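Local coordinates for protein BtGH115A (Bacteroides thetaiotaomicron, PDB 5BY3) that acts as a family GH115 4-O-methyl-alpha-glucuronidase with specificity for decorated arabinogalactans, at residues Ile495-Thr504 and Arg514-Ser522; Ala565-Ala576 and Lys588-Leu599. All coordinates share one frame; numbering follows the deposited sequence.

Interaction 1: residues Ile495-Thr504 and Arg514-Ser522; sequences IRKPEFMGNT and RVVKDLPWS
Asn-503 and Asp-518 are joined side chain to backbone where the long loop between helices 476-495 and 523-543 folds back on itself. Asn-503 ends a type I beta turn that starts at Phe-500. With CG anti to the backbone N (chi1 -163°), its amide is carried across to the returning limb of the loop, and Asn-503 ND2 donates to Asp-518 O at 2.8 Å, the oxygen lying somewhat off the amide plane. One residue earlier in each segment the main chains are tied directly, Lys-517 N donating to Gly-502 O at 3.1 Å with a nearly straight N-H...O angle of 162°. A water adds a third link, donating to Met-501 O and to Lys-517 O, each at 2.8 Å. The Asp-518 carboxylate turns elsewhere, to a salt bridge with Arg-580, and Leu-519 N donates to Gln-577 on helix 552-580.

Phe-500 O takes three donors. Arg-496 grips Phe-500 O side-on, with NE at 2.9 Å and NH2 at a longer 3.3 Å, while Asn-503 N closes the turn onto the same atom. NE comes from above the carbonyl plane, whereas NH2 lies in it, on a lone pair. The grip fixes the guanidinium so that one face is covered by Leu-519 CD2. The other branch of that leucine, CD1, meets selenomethionine Met-501, whose doubly bent chain makes an oblique Met-aromatic contact with Trp-521. At the edge of this indole, Arg-496 CB lies 4.0 Å from Trp-521 CH2.

Interaction 2: residues Ala565-Ala576 and Lys588-Leu599; sequences AATQMNRKLLYA and KSDAAYDSIAAL
The Tyr-575 ring is sandwiched: Lys-588 CD sits over the centre of one face, a CH-pi contact 4.1 Å from the ring centroid, and Arg-571 CA covers the opposite face nearer the rim. Lys-588 CB also presses on the ring, 3.4 Å from Tyr-575 CD2. The Tyr-593 ring is met at its edge, in plane, by Lys-572 CD; the two side chains run alongside each other in the same direction, and beyond them Lys-572 NZ donates to Val-624 O and Asn-626 O. These groups belong to an antiparallel helix pair with knobs-into-holes packing, the axes of segments 565-576 and 588-599 approaching to 7.6 Å at a crossing angle of -159°. The small side chains of Ala-592 and Ser-589 are consistent with this closeness. Ser-589 OG, anti to its own N at chi1 177°, donates to Lys-572 O at 2.7 Å. Lys-572 is one knob, among Ser-589, Ala-592, Tyr-593 and Ile-596. Gln-568 is another, its chain bent at chi2 so that OE1 lies 3.3 Å from Ala-592 CA and CG rests against Ser-595 OG. With an alanine in place of Gln-568, the hole between Ala-592, Ser-595, Ile-596 and Leu-599 would probably be left poorly filled. Ile-596 CD1 reaches Met-569 CE, 3.7 Å away.

In the fold
The two contacts follow one another along the chain, interaction 1 closing before interaction 2 opens, and their centres lie 14 Å apart on the same side of the molecule. Interaction 1 folds the loop that joins helix 476-495 to helix 523-543; interaction 2 pairs helix 552-580 with helix 587-603. Helix 552-580 is the shared element, packed by helix 587-603 and, through Asn-570, Leu-573 and Leu-574, by Met-501 of the loop. Arg-529 of helix 523-543 connects both, touching Met-501 and Trp-521 and donating to Asn-570 OD1. The loop thus packs against helices 523-543 and 552-580, in a region following in sequence the eight parallel strands of the TIM-barrel-clan domain.

Interaction 1: residues Ile495-Thr504 and Arg514-Ser522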
# COMPACT_ATOMS: atom_id res chain seq x y z
N ILE A 495 -4.13 -14.62 7.85
CA ILE A 495 -3.98 -16.05 8.01
C ILE A 495 -3.97 -16.73 6.64
O ILE A 495 -3.17 -17.61 6.36
CB ILE A 495 -5.07 -16.58 8.96
CG1 ILE A 495 -4.71 -16.10 10.39
CG2 ILE A 495 -5.20 -18.10 8.91
CD1 ILE A 495 -5.71 -16.36 11.49
N ARG A 496 -4.85 -16.27 5.77
CA ARG A 496 -4.90 -16.74 4.41
C ARG A 496 -5.85 -15.82 3.69
O ARG A 496 -7.02 -15.72 4.05
CB ARG A 496 -5.39 -18.17 4.36
CG ARG A 496 -5.04 -18.83 3.05
CD ARG A 496 -3.76 -19.63 3.18
NE ARG A 496 -3.39 -20.20 1.88
CZ ARG A 496 -2.29 -20.91 1.65
NH1 ARG A 496 -1.42 -21.15 2.64
NH2 ARG A 496 -2.05 -21.36 0.42
N LYS A 497 -5.31 -15.11 2.72
CA LYS A 497 -6.05 -14.23 1.84
C LYS A 497 -7.12 -15.00 1.07
O LYS A 497 -6.96 -16.20 0.80
CB LYS A 497 -5.09 -13.57 0.87
CG LYS A 497 -4.20 -12.52 1.50
CD LYS A 497 -3.40 -11.69 0.49
CE LYS A 497 -3.17 -10.24 0.96
NZ LYS A 497 -2.20 -10.03 2.08
N PRO A 498 -8.23 -14.33 0.70
CA PRO A 498 -9.21 -14.97 -0.18
C PRO A 498 -8.62 -15.67 -1.40
O PRO A 498 -8.93 -16.84 -1.63
CB PRO A 498 -10.07 -13.81 -0.61
CG PRO A 498 -10.11 -12.96 0.63
CD PRO A 498 -8.71 -13.02 1.18
N GLU A 499 -7.75 -14.97 -2.12
CA GLU A 499 -7.08 -15.47 -3.30
C GLU A 499 -6.16 -16.64 -3.04
O GLU A 499 -5.96 -17.40 -3.96
CB GLU A 499 -6.29 -14.34 -3.98
CG GLU A 499 -7.14 -13.18 -4.47
CD GLU A 499 -7.25 -12.06 -3.45
OE1 GLU A 499 -7.11 -12.39 -2.26
OE2 GLU A 499 -7.49 -10.85 -3.82
N PHE A 500 -5.64 -16.82 -1.82
CA PHE A 500 -4.83 -18.01 -1.44
C PHE A 500 -5.62 -19.27 -0.94
O PHE A 500 -5.01 -20.29 -0.57
CB PHE A 500 -3.73 -17.69 -0.40
CG PHE A 500 -2.93 -16.43 -0.66
CD1 PHE A 500 -2.86 -15.84 -1.92
CD2 PHE A 500 -2.20 -15.85 0.41
CE1 PHE A 500 -2.13 -14.64 -2.11
CE2 PHE A 500 -1.44 -14.69 0.23
CZ PHE A 500 -1.40 -14.07 -1.04
N MSE A 501 -6.95 -19.21 -0.93
CA MSE A 501 -7.77 -20.26 -0.27
C MSE A 501 -7.86 -21.53 -1.05
O MSE A 501 -8.34 -22.53 -0.53
CB MSE A 501 -9.20 -19.81 0.03
CG MSE A 501 -9.21 -18.78 1.16
SE MSE A 501 -8.58 -19.57 2.84
CE MSE A 501 -9.83 -21.06 2.97
N GLY A 502 -7.41 -21.51 -2.31
CA GLY A 502 -7.30 -22.72 -3.12
C GLY A 502 -6.04 -23.54 -2.86
O GLY A 502 -5.94 -24.69 -3.32
N ASN A 503 -5.08 -22.96 -2.11
CA ASN A 503 -3.76 -23.58 -1.92
C ASN A 503 -3.13 -23.94 -3.29
O ASN A 503 -2.63 -25.04 -3.49
CB ASN A 503 -3.87 -24.84 -0.99
CG ASN A 503 -2.52 -25.29 -0.40
OD1 ASN A 503 -1.54 -24.53 -0.37
ND2 ASN A 503 -2.47 -26.55 0.07
N THR A 504 -3.20 -23.02 -4.24
CA THR A 504 -2.63 -23.22 -5.57
C THR A 504 -1.41 -22.30 -5.69
O THR A 504 -1.16 -21.46 -4.84
CB THR A 504 -3.63 -22.86 -6.70
OG1 THR A 504 -4.13 -21.55 -6.49
CG2 THR A 504 -4.82 -23.81 -6.76
N ARG A 514 -1.81 -25.76 -10.05
CA ARG A 514 -2.97 -25.01 -10.50
C ARG A 514 -4.26 -25.73 -10.13
O ARG A 514 -5.36 -25.20 -10.33
CB ARG A 514 -2.86 -24.75 -12.00
CG ARG A 514 -1.61 -23.95 -12.43
CD ARG A 514 -1.48 -23.83 -13.95
NE ARG A 514 -2.75 -23.48 -14.61
CZ ARG A 514 -3.27 -22.25 -14.65
NH1 ARG A 514 -2.63 -21.23 -14.08
NH2 ARG A 514 -4.44 -22.05 -15.25
N VAL A 515 -4.12 -26.94 -9.58
CA VAL A 515 -5.23 -27.76 -9.08
C VAL A 515 -5.54 -27.29 -7.66
O VAL A 515 -4.66 -27.32 -6.78
CB VAL A 515 -4.86 -29.29 -9.06
CG1 VAL A 515 -5.97 -30.15 -8.42
CG2 VAL A 515 -4.54 -29.81 -10.46
N VAL A 516 -6.78 -26.84 -7.44
CA VAL A 516 -7.31 -26.58 -6.11
C VAL A 516 -7.24 -27.83 -5.18
O VAL A 516 -7.57 -28.96 -5.60
CB VAL A 516 -8.72 -25.96 -6.22
CG1 VAL A 516 -9.46 -26.04 -4.89
CG2 VAL A 516 -8.64 -24.50 -6.65
N LYS A 517 -6.80 -27.62 -3.93
CA LYS A 517 -6.47 -28.73 -3.03
C LYS A 517 -6.55 -28.30 -1.57
O LYS A 517 -6.44 -27.11 -1.26
CB LYS A 517 -5.08 -29.29 -3.35
CG LYS A 517 -3.94 -28.28 -3.16
CD LYS A 517 -2.95 -28.29 -4.31
CE LYS A 517 -1.75 -29.12 -3.94
NZ LYS A 517 -1.14 -28.53 -2.71
N ASP A 518 -6.72 -29.28 -0.68
CA ASP A 518 -6.81 -29.06 0.78
C ASP A 518 -5.76 -28.08 1.32
O ASP A 518 -4.57 -28.14 0.97
CB ASP A 518 -6.64 -30.39 1.56
CG ASP A 518 -7.69 -31.46 1.21
OD1 ASP A 518 -8.65 -31.21 0.44
OD2 ASP A 518 -7.53 -32.58 1.75
N LEU A 519 -6.22 -27.21 2.19
CA LEU A 519 -5.34 -26.47 3.07
C LEU A 519 -5.04 -27.44 4.19
O LEU A 519 -5.90 -28.27 4.49
CB LEU A 519 -6.05 -25.21 3.56
CG LEU A 519 -6.25 -24.20 2.43
CD1 LEU A 519 -7.52 -23.44 2.66
CD2 LEU A 519 -5.07 -23.25 2.30
N PRO A 520 -3.82 -27.37 4.80
CA PRO A 520 -3.52 -28.37 5.86
C PRO A 520 -4.17 -28.03 7.21
O PRO A 520 -3.47 -27.78 8.22
CB PRO A 520 -1.98 -28.37 5.94
CG PRO A 520 -1.54 -27.02 5.37
CD PRO A 520 -2.66 -26.48 4.51
N TRP A 521 -5.51 -27.98 7.22
CA TRP A 521 -6.26 -27.63 8.43
C TRP A 521 -7.26 -28.74 8.80
O TRP A 521 -7.75 -29.45 7.92
CB TRP A 521 -6.99 -26.29 8.25
CG TRP A 521 -6.17 -25.07 7.87
CD1 TRP A 521 -4.79 -24.88 7.99
CD2 TRP A 521 -6.68 -23.84 7.33
NE1 TRP A 521 -4.44 -23.61 7.53
CE2 TRP A 521 -5.58 -22.97 7.11
CE3 TRP A 521 -7.97 -23.39 6.99
CZ2 TRP A 521 -5.74 -21.69 6.60
CZ3 TRP A 521 -8.12 -22.16 6.48
CH2 TRP A 521 -7.02 -21.30 6.30
N SER A 522 -7.56 -28.90 10.08
CA SER A 522 -8.52 -29.90 10.55
C SER A 522 -9.95 -29.47 10.28
O SER A 522 -10.22 -28.30 10.13
CB SER A 522 -8.38 -30.07 12.04
OG SER A 522 -8.83 -28.88 12.67
O HOH W 1 -8.39 -25.16 -1.40

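Interaction 2: residues Ala565-Ala576 and Lys588-Leu599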
# COMPACT_ATOMS: atom_id res chain seq x y z
N ALA A 565 -17.64 -10.68 0.33
CA ALA A 565 -16.84 -11.32 -0.75
C ALA A 565 -15.90 -12.34 -0.16
O ALA A 565 -15.89 -13.51 -0.53
CB ALA A 565 -16.08 -10.29 -1.55
N ALA A 566 -15.16 -11.89 0.84
CA ALA A 566 -14.24 -12.75 1.57
C ALA A 566 -14.91 -13.97 2.22
O ALA A 566 -14.35 -15.09 2.17
CB ALA A 566 -13.48 -11.91 2.59
N THR A 567 -16.09 -13.76 2.83
CA THR A 567 -16.84 -14.82 3.49
C THR A 567 -17.20 -15.92 2.46
O THR A 567 -17.00 -17.13 2.71
CB THR A 567 -18.14 -14.27 4.10
OG1 THR A 567 -17.82 -13.26 5.07
CG2 THR A 567 -19.01 -15.44 4.74
N GLN A 568 -17.68 -15.47 1.31
CA GLN A 568 -18.21 -16.34 0.29
C GLN A 568 -17.11 -17.11 -0.45
O GLN A 568 -17.36 -18.22 -0.97
CB GLN A 568 -19.11 -15.55 -0.68
CG GLN A 568 -20.44 -15.07 -0.08
CD GLN A 568 -21.24 -16.21 0.55
OE1 GLN A 568 -21.49 -17.24 -0.07
NE2 GLN A 568 -21.61 -16.03 1.81
N MSE A 569 -15.91 -16.51 -0.48
CA MSE A 569 -14.71 -17.20 -0.99
C MSE A 569 -14.31 -18.28 -0.04
O MSE A 569 -14.01 -19.40 -0.47
CB MSE A 569 -13.54 -16.21 -1.19
CG MSE A 569 -12.36 -16.71 -2.04
SE MSE A 569 -12.78 -17.18 -3.93
CE MSE A 569 -13.53 -15.70 -4.98
N ASN A 570 -14.30 -17.98 1.26
CA ASN A 570 -13.96 -19.02 2.23
C ASN A 570 -14.99 -20.14 2.20
O ASN A 570 -14.64 -21.31 2.14
CB ASN A 570 -13.69 -18.42 3.60
CG ASN A 570 -12.28 -17.85 3.70
OD1 ASN A 570 -11.43 -18.42 4.38
ND2 ASN A 570 -12.02 -16.72 2.99
N ARG A 571 -16.26 -19.77 2.15
CA ARG A 571 -17.35 -20.75 1.95
C ARG A 571 -17.15 -21.63 0.73
O ARG A 571 -17.25 -22.84 0.84
CB ARG A 571 -18.70 -20.04 1.87
CG ARG A 571 -19.13 -19.44 3.21
CD ARG A 571 -20.63 -19.35 3.32
NE ARG A 571 -21.01 -18.90 4.66
CZ ARG A 571 -22.14 -18.26 4.96
NH1 ARG A 571 -23.03 -17.95 4.02
NH2 ARG A 571 -22.35 -17.90 6.20
N LYS A 572 -16.86 -21.01 -0.42
CA LYS A 572 -16.76 -21.74 -1.68
C LYS A 572 -15.67 -22.80 -1.60
O LYS A 572 -15.88 -23.98 -2.00
CB LYS A 572 -16.46 -20.80 -2.87
CG LYS A 572 -16.44 -21.49 -4.26
CD LYS A 572 -15.89 -20.55 -5.34
CE LYS A 572 -14.36 -20.50 -5.37
NZ LYS A 572 -13.86 -19.63 -6.46
N LEU A 573 -14.53 -22.38 -1.08
CA LEU A 573 -13.35 -23.23 -1.04
C LEU A 573 -13.36 -24.14 0.18
O LEU A 573 -12.92 -25.29 0.08
CB LEU A 573 -12.04 -22.38 -1.20
CG LEU A 573 -11.95 -21.89 -2.66
CD1 LEU A 573 -11.52 -20.44 -2.84
CD2 LEU A 573 -11.14 -22.82 -3.54
N LEU A 574 -13.86 -23.68 1.33
CA LEU A 574 -13.89 -24.58 2.48
C LEU A 574 -14.99 -25.66 2.42
O LEU A 574 -14.71 -26.80 2.79
CB LEU A 574 -13.88 -23.83 3.80
CG LEU A 574 -12.54 -23.17 4.03
CD1 LEU A 574 -12.59 -22.39 5.33
CD2 LEU A 574 -11.42 -24.19 4.05
N TYR A 575 -16.21 -25.31 1.95
CA TYR A 575 -17.25 -26.33 1.73
C TYR A 575 -16.78 -27.34 0.69
O TYR A 575 -17.00 -28.52 0.83
CB TYR A 575 -18.57 -25.74 1.24
CG TYR A 575 -19.35 -24.84 2.19
CD1 TYR A 575 -19.38 -25.07 3.57
CD2 TYR A 575 -20.14 -23.78 1.67
CE1 TYR A 575 -20.10 -24.24 4.42
CE2 TYR A 575 -20.89 -22.96 2.50
CZ TYR A 575 -20.87 -23.19 3.88
OH TYR A 575 -21.61 -22.35 4.70
N ALA A 576 -16.10 -26.84 -0.35
CA ALA A 576 -15.48 -27.68 -1.36
C ALA A 576 -14.52 -28.70 -0.74
O ALA A 576 -14.50 -29.89 -1.17
CB ALA A 576 -14.77 -26.82 -2.39
N LYS A 588 -23.38 -26.36 -1.82
CA LYS A 588 -23.06 -25.22 -0.97
C LYS A 588 -21.88 -24.40 -1.54
O LYS A 588 -21.86 -23.16 -1.44
CB LYS A 588 -22.75 -25.66 0.45
CG LYS A 588 -23.95 -26.20 1.21
CD LYS A 588 -23.74 -26.00 2.69
CE LYS A 588 -25.05 -25.61 3.37
NZ LYS A 588 -24.94 -25.70 4.86
N SER A 589 -20.94 -25.11 -2.18
CA SER A 589 -19.77 -24.48 -2.80
C SER A 589 -20.18 -23.65 -3.99
O SER A 589 -19.73 -22.50 -4.14
CB SER A 589 -18.75 -25.52 -3.22
OG SER A 589 -17.67 -24.90 -3.87
N ASP A 590 -21.03 -24.24 -4.83
CA ASP A 590 -21.60 -23.54 -5.98
C ASP A 590 -22.44 -22.34 -5.54
O ASP A 590 -22.34 -21.27 -6.14
CB ASP A 590 -22.36 -24.50 -6.91
CG ASP A 590 -21.42 -25.38 -7.78
OD1 ASP A 590 -20.28 -24.96 -8.13
OD2 ASP A 590 -21.82 -26.51 -8.15
N ALA A 591 -23.23 -22.50 -4.48
CA ALA A 591 -24.07 -21.40 -4.02
C ALA A 591 -23.21 -20.18 -3.59
O ALA A 591 -23.51 -19.02 -3.95
CB ALA A 591 -25.02 -21.85 -2.91
N ALA A 592 -22.15 -20.49 -2.84
CA ALA A 592 -21.15 -19.52 -2.38
C ALA A 592 -20.51 -18.81 -3.55
O ALA A 592 -20.40 -17.58 -3.53
CB ALA A 592 -20.09 -20.22 -1.54
N TYR A 593 -20.12 -19.58 -4.57
CA TYR A 593 -19.68 -19.04 -5.85
C TYR A 593 -20.75 -18.07 -6.38
O TYR A 593 -20.42 -16.93 -6.71
CB TYR A 593 -19.38 -20.15 -6.87
CG TYR A 593 -18.98 -19.62 -8.24
CD1 TYR A 593 -19.96 -19.27 -9.20
CD2 TYR A 593 -17.63 -19.45 -8.58
CE1 TYR A 593 -19.61 -18.75 -10.45
CE2 TYR A 593 -17.26 -18.95 -9.83
CZ TYR A 593 -18.25 -18.60 -10.75
OH TYR A 593 -17.89 -18.08 -11.98
N ASP A 594 -22.02 -18.50 -6.45
CA ASP A 594 -23.08 -17.68 -7.06
C ASP A 594 -23.22 -16.39 -6.30
O ASP A 594 -23.44 -15.31 -6.88
CB ASP A 594 -24.43 -18.43 -7.17
CG ASP A 594 -24.41 -19.54 -8.24
OD1 ASP A 594 -23.64 -19.40 -9.23
OD2 ASP A 594 -25.16 -20.56 -8.07
N SER A 595 -23.02 -16.48 -4.99
CA SER A 595 -23.16 -15.30 -4.15
C SER A 595 -22.10 -14.18 -4.43
O SER A 595 -22.44 -12.99 -4.51
CB SER A 595 -23.25 -15.72 -2.68
OG SER A 595 -23.30 -14.57 -1.87
N ILE A 596 -20.84 -14.59 -4.64
CA ILE A 596 -19.73 -13.70 -5.07
C ILE A 596 -20.12 -12.97 -6.36
O ILE A 596 -19.95 -11.77 -6.47
CB ILE A 596 -18.41 -14.51 -5.29
CG1 ILE A 596 -17.97 -15.22 -4.03
CG2 ILE A 596 -17.28 -13.62 -5.76
CD1 ILE A 596 -17.12 -16.47 -4.27
N ALA A 597 -20.66 -13.73 -7.32
CA ALA A 597 -21.20 -13.21 -8.58
C ALA A 597 -22.19 -12.09 -8.35
O ALA A 597 -22.01 -10.99 -8.87
CB ALA A 597 -21.88 -14.34 -9.34
N ALA A 598 -23.20 -12.39 -7.53
CA ALA A 598 -24.27 -11.46 -7.16
C ALA A 598 -23.70 -10.20 -6.50
O ALA A 598 -24.04 -9.09 -6.93
CB ALA A 598 -25.31 -12.14 -6.25
N LEU A 599 -22.83 -10.38 -5.50
CA LEU A 599 -22.13 -9.25 -4.87
C LEU A 599 -21.36 -8.40 -5.92
O LEU A 599 -21.39 -7.18 -5.84
CB LEU A 599 -21.21 -9.75 -3.75
CG LEU A 599 -21.94 -10.33 -2.52
CD1 LEU A 599 -21.04 -11.14 -1.60
CD2 LEU A 599 -22.56 -9.23 -1.72